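Side-chain contacts in dual oxidase maturation factor 1 (Mus musculus, PDB 6WXU), which is probably required for maturation of the oxidase DUOX1 and for its transport from the endoplasmic reticulum to the plasma membrane: residues T7-F10 against Y11-T14; A131-L134 against G135-Y138; N195-L198 against S199-V202. One frame throughout, in Å; residues are numbered along the deposited sequence.

Contact 1: T7-F10 against Y11-T14; sequences TLPF and YTGT
Thr12 turns its methyl group back on Pro9 through its first torsion. With chi1 at 56°, OG1 sits between the backbone N and the carbonyl carbon, while CG2 lies beside the N and opposite the carbonyl carbon. Thr7 has a closely similar chi1 of 65°, which swings its OG1 inward over the same turn. The result is a cluster around one carbonyl: Thr12 CG2 lies 3.3 Å from Pro9 O, and Thr7 OG1 donates a hydrogen bond of 2.8 Å to Pro9 O. That hydroxyl is moderately tilted from the carbonyl plane, with a C=O...donor angle of 149°. The methyl also meets the proline ring, Thr12 CG2 lying 3.8 Å from Pro9 CD, and the two side chains cross at about a right angle.

The peptide bond before Pro9 is cis. Together with the extended backbone of Leu8, and with 5.6 Å from Thr7 CA to Phe10 CA, this makes residues 7-10 a type VIb turn in the loop preceding helix 22-41. After the turn, the chain passes Tyr11, whose ring has the Gly13 N over its centre, 4.3 Å above the plane. No hydrogen bond joins residues 7-10 to 11-14. Another protein chain of the assembly hydrogen-bonds Leu8 O and the Tyr11 backbone, and packs an aromatic side chain against Pro9.

Contact 2: A131-L134 against G135-Y138; sequences AWRL and GRSY
Trp132 and Tyr138 run side by side and point the same way, with Trp132 CE3 3.9 Å from Tyr138 CE2. The tyrosine carbon reaches the indole at its edge, near the indole plane. This is therefore apolar contact and no face-to-face stack. Away from these rings, Arg136 folds back through bends at chi2 and chi3 (-68° and -66°), bringing one face of its guanidinium over the Ala131 methyl, which is offset toward the rim of the group: Arg136 NH1 lies 4.0 Å from Ala131 CB. The aliphatic part of the same side chain packs on Arg133, with Arg136 CG 4.0 Å from Arg133 CB.

The backbone that sets up these contacts is a type I beta turn, Arg133 to Arg136, linking strand 128-130 to helix 138-147. Its closing bond, Arg136 N to Arg133 O, is 3.1 Å long and nearly straight at the hydrogen (163°), although the donor stands well above the carbonyl plane.

Glu141, one turn into the helix, ties both limbs of the loop: it forms a salt bridge with Arg136 NH2 and accepts a hydrogen bond from Ala131 N. Farther out, Tyr170 of helix 170-199 touches both Trp132 and Tyr138, and Tyr138 OH is anchored on Ala158 O.

Contact 3: N195-L198 against S199-V202; sequences NVML and SMPV
Ser199 leans back along the helix onto Val196, its OG 2.8 Å from Val196 O. A chi1 of 74° places the hydroxyl between its own backbone N and carbonyl carbon, on the side of the helix where Val196 O projects. It approaches in the carbonyl plane, on a lone pair, at a C=O...donor angle of 142°. The Ser199 backbone N donates as well, to Asn195 O at 3.3 Å, from above that carbonyl's plane, and weakly to Val196 O. Val196 O thus receives both hydroxyl and amide of one serine, while Ser199 OG in turn accepts a weak bond from Met200 N.

Met200 is the first residue to leave helical backbone angles. Its CG starts between the backbone N and the carbonyl carbon (chi1 70°), and the chain then runs extended, carrying its end back to Met197: Met200 CE lies 4.2 Å from Met197 CG, an apolar contact of terminal methyl with mid-chain. Beyond Pro201 the chain bends round until Val202 CB lies 3.5 Å from Met197 O, with CG2 beside it.

Val202 holds the N-cap position of helix 203-224, and residues 200-202 form the short connection between helices 170-199 and 203-224, both predicted to span the membrane. Met197 packs on Tyr205 and Met209 of the latter and on an apolar side chain of another protein chain, while Asn195 ND2 bonds Ser60 OG, joining helix 170-199 to helix 50-72.

The three contacts do not touch. Nearest atoms are about 26 Å apart between contacts 1 and 2, about 22 Å between contacts 2 and 3, and about 41 Å between contacts 1 and 3. Helix 170-199 connects the last two: Tyr170 near its start packs on the rings of contact 2, and its end forms part of contact 3. Sugars lie near contacts 1 and 2, and a lipid near contact 2: the Pro9 side chain is about 7 Å from a bound mannose, whereas that of Arg136 is about 7 Å from an N-acetylglucosamine and 8 Å from a diundecyl phosphatidyl choline. The Asn195 side chain is about 11 Å from a bound diundecyl phosphatidyl choline.

Contact 1: T7-F10 against Y11-T14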
# COMPACT_ATOMS: atom_id res chain seq x y z
N THR B 7 30.86 -0.00 23.19
CA THR B 7 29.93 -1.11 23.08
C THR B 7 29.23 -1.03 21.73
O THR B 7 29.58 -0.21 20.87
CB THR B 7 28.91 -1.06 24.23
OG1 THR B 7 28.11 0.11 24.10
CG2 THR B 7 29.62 -1.04 25.57
N LEU B 8 28.25 -1.90 21.53
CA LEU B 8 27.40 -1.87 20.35
C LEU B 8 25.99 -2.26 20.76
O LEU B 8 25.76 -3.39 21.20
CB LEU B 8 27.94 -2.81 19.27
CG LEU B 8 28.99 -2.21 18.33
CD1 LEU B 8 29.60 -3.28 17.46
CD2 LEU B 8 28.36 -1.14 17.48
N PRO B 9 25.01 -1.35 20.65
CA PRO B 9 25.13 0.01 20.11
C PRO B 9 25.83 0.97 21.07
O PRO B 9 26.13 0.60 22.20
CB PRO B 9 23.67 0.44 19.90
CG PRO B 9 22.85 -0.80 20.08
CD PRO B 9 23.62 -1.65 21.02
N PHE B 10 26.07 2.20 20.62
CA PHE B 10 26.75 3.17 21.46
C PHE B 10 25.83 3.67 22.56
O PHE B 10 26.23 3.74 23.73
CB PHE B 10 27.28 4.32 20.61
CG PHE B 10 28.32 3.92 19.61
CD1 PHE B 10 29.15 2.84 19.86
CD2 PHE B 10 28.46 4.61 18.43
CE1 PHE B 10 30.10 2.47 18.94
CE2 PHE B 10 29.41 4.24 17.51
CZ PHE B 10 30.23 3.17 17.76
N TYR B 11 24.61 4.03 22.21
CA TYR B 11 23.61 4.47 23.18
C TYR B 11 22.70 3.29 23.50
O TYR B 11 21.78 2.98 22.75
CB TYR B 11 22.81 5.66 22.65
CG TYR B 11 21.59 5.98 23.47
CD1 TYR B 11 21.71 6.47 24.76
CD2 TYR B 11 20.31 5.79 22.95
CE1 TYR B 11 20.59 6.76 25.52
CE2 TYR B 11 19.19 6.08 23.70
CZ TYR B 11 19.33 6.57 24.98
OH TYR B 11 18.22 6.86 25.73
N THR B 12 22.98 2.63 24.62
CA THR B 12 22.18 1.50 25.08
C THR B 12 21.21 2.01 26.14
O THR B 12 21.57 2.16 27.31
CB THR B 12 23.07 0.39 25.65
OG1 THR B 12 23.89 0.92 26.69
CG2 THR B 12 23.95 -0.19 24.56
N GLY B 13 19.98 2.29 25.72
CA GLY B 13 18.97 2.76 26.63
C GLY B 13 17.60 2.67 25.99
O GLY B 13 17.48 2.58 24.77
N THR B 14 16.58 2.68 26.84
CA THR B 14 15.21 2.63 26.36
C THR B 14 14.83 3.96 25.72
O THR B 14 15.07 5.02 26.30
CB THR B 14 14.26 2.29 27.49
OG1 THR B 14 14.47 3.19 28.58
CG2 THR B 14 14.49 0.86 27.97

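Contact 2: A131-L134 against G135-Y138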
# COMPACT_ATOMS: atom_id res chain seq x y z
N ALA B 131 -9.61 7.80 11.67
CA ALA B 131 -10.12 9.11 11.31
C ALA B 131 -11.05 9.02 10.11
O ALA B 131 -10.81 8.25 9.18
CB ALA B 131 -8.98 10.07 10.99
N TRP B 132 -12.12 9.82 10.13
CA TRP B 132 -13.08 9.90 9.04
C TRP B 132 -13.19 11.32 8.50
O TRP B 132 -14.23 11.69 7.95
CB TRP B 132 -14.45 9.39 9.47
CG TRP B 132 -15.00 10.04 10.68
CD1 TRP B 132 -15.26 11.37 10.85
CD2 TRP B 132 -15.40 9.40 11.89
NE1 TRP B 132 -15.77 11.59 12.10
CE2 TRP B 132 -15.87 10.40 12.76
CE3 TRP B 132 -15.39 8.08 12.33
CZ2 TRP B 132 -16.33 10.12 14.04
CZ3 TRP B 132 -15.84 7.80 13.60
CH2 TRP B 132 -16.31 8.82 14.44
N ARG B 133 -12.15 12.12 8.65
CA ARG B 133 -12.16 13.48 8.13
C ARG B 133 -12.31 13.45 6.61
O ARG B 133 -12.23 12.40 5.97
CB ARG B 133 -10.90 14.23 8.52
CG ARG B 133 -10.56 14.19 10.00
CD ARG B 133 -9.55 15.27 10.36
NE ARG B 133 -10.20 16.51 10.78
CZ ARG B 133 -10.31 16.91 12.04
NH1 ARG B 133 -9.80 16.17 13.02
NH2 ARG B 133 -10.92 18.05 12.33
N LEU B 134 -12.54 14.62 6.03
CA LEU B 134 -12.79 14.70 4.60
C LEU B 134 -11.58 14.31 3.77
O LEU B 134 -11.75 13.88 2.62
CB LEU B 134 -13.26 16.10 4.22
CG LEU B 134 -14.65 16.16 3.60
CD1 LEU B 134 -15.67 15.53 4.54
CD2 LEU B 134 -15.04 17.59 3.27
N GLY B 135 -10.38 14.43 4.31
CA GLY B 135 -9.18 14.03 3.61
C GLY B 135 -8.69 12.63 3.89
O GLY B 135 -7.62 12.26 3.39
N ARG B 136 -9.43 11.84 4.65
CA ARG B 136 -9.03 10.51 5.06
C ARG B 136 -10.03 9.47 4.58
O ARG B 136 -11.11 9.80 4.08
CB ARG B 136 -8.89 10.43 6.59
CG ARG B 136 -8.19 11.62 7.19
CD ARG B 136 -6.74 11.65 6.79
NE ARG B 136 -6.00 10.52 7.34
CZ ARG B 136 -5.48 10.49 8.56
NH1 ARG B 136 -5.63 11.53 9.37
NH2 ARG B 136 -4.82 9.42 8.98
N SER B 137 -9.67 8.20 4.74
CA SER B 137 -10.54 7.08 4.41
C SER B 137 -10.54 6.11 5.57
O SER B 137 -9.50 5.53 5.90
CB SER B 137 -10.07 6.38 3.13
OG SER B 137 -8.77 5.85 3.31
N TYR B 138 -11.71 5.93 6.19
CA TYR B 138 -11.80 5.02 7.32
C TYR B 138 -11.58 3.58 6.90
O TYR B 138 -10.99 2.79 7.65
CB TYR B 138 -13.16 5.18 8.00
CG TYR B 138 -13.27 4.57 9.37
CD1 TYR B 138 -13.40 3.20 9.53
CD2 TYR B 138 -13.25 5.36 10.50
CE1 TYR B 138 -13.49 2.64 10.77
CE2 TYR B 138 -13.35 4.81 11.75
CZ TYR B 138 -13.47 3.45 11.88
OH TYR B 138 -13.57 2.88 13.12

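Contact 3: N195-L198 against S199-V202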
# COMPACT_ATOMS: atom_id res chain seq x y z
N ASN B 195 -11.00 40.57 19.16
CA ASN B 195 -9.80 41.13 19.76
C ASN B 195 -9.24 42.29 18.94
O ASN B 195 -8.69 43.24 19.51
CB ASN B 195 -8.73 40.06 19.94
CG ASN B 195 -8.98 39.20 21.15
OD1 ASN B 195 -8.71 38.00 21.13
ND2 ASN B 195 -9.51 39.80 22.20
N VAL B 196 -9.37 42.24 17.62
CA VAL B 196 -8.90 43.35 16.80
C VAL B 196 -9.77 44.57 17.01
O VAL B 196 -9.28 45.66 17.33
CB VAL B 196 -8.85 42.94 15.31
CG1 VAL B 196 -8.74 44.18 14.44
CG2 VAL B 196 -7.67 42.03 15.06
N MET B 197 -11.08 44.43 16.83
CA MET B 197 -12.00 45.55 16.96
C MET B 197 -12.26 45.96 18.40
O MET B 197 -13.07 46.86 18.63
CB MET B 197 -13.33 45.23 16.27
CG MET B 197 -13.17 44.96 14.79
SD MET B 197 -14.65 45.33 13.85
CE MET B 197 -15.81 44.20 14.62
N LEU B 198 -11.60 45.33 19.36
CA LEU B 198 -11.58 45.84 20.73
C LEU B 198 -10.33 46.65 21.03
O LEU B 198 -10.37 47.53 21.89
CB LEU B 198 -11.68 44.69 21.73
CG LEU B 198 -13.10 44.32 22.17
CD1 LEU B 198 -13.07 43.07 23.03
CD2 LEU B 198 -13.71 45.47 22.94
N SER B 199 -9.21 46.37 20.35
CA SER B 199 -7.99 47.13 20.58
C SER B 199 -8.19 48.59 20.19
O SER B 199 -8.12 49.48 21.04
CB SER B 199 -6.82 46.52 19.80
OG SER B 199 -6.95 46.80 18.42
N MET B 200 -8.45 48.84 18.91
CA MET B 200 -8.89 50.17 18.51
C MET B 200 -10.26 50.44 19.13
O MET B 200 -11.06 49.52 19.29
CB MET B 200 -8.96 50.29 16.99
CG MET B 200 -10.08 49.50 16.34
SD MET B 200 -10.03 49.63 14.54
CE MET B 200 -11.56 48.83 14.09
N PRO B 201 -10.54 51.68 19.51
CA PRO B 201 -11.75 51.92 20.29
C PRO B 201 -13.00 51.77 19.44
O PRO B 201 -13.40 52.69 18.72
CB PRO B 201 -11.58 53.36 20.79
CG PRO B 201 -10.12 53.67 20.60
CD PRO B 201 -9.70 52.88 19.41
N VAL B 202 -13.63 50.60 19.55
CA VAL B 202 -14.97 50.34 19.03
C VAL B 202 -15.66 49.44 20.05
O VAL B 202 -15.42 48.23 20.10
CB VAL B 202 -14.95 49.66 17.65
CG1 VAL B 202 -16.27 49.91 16.94
CG2 VAL B 202 -13.79 50.14 16.79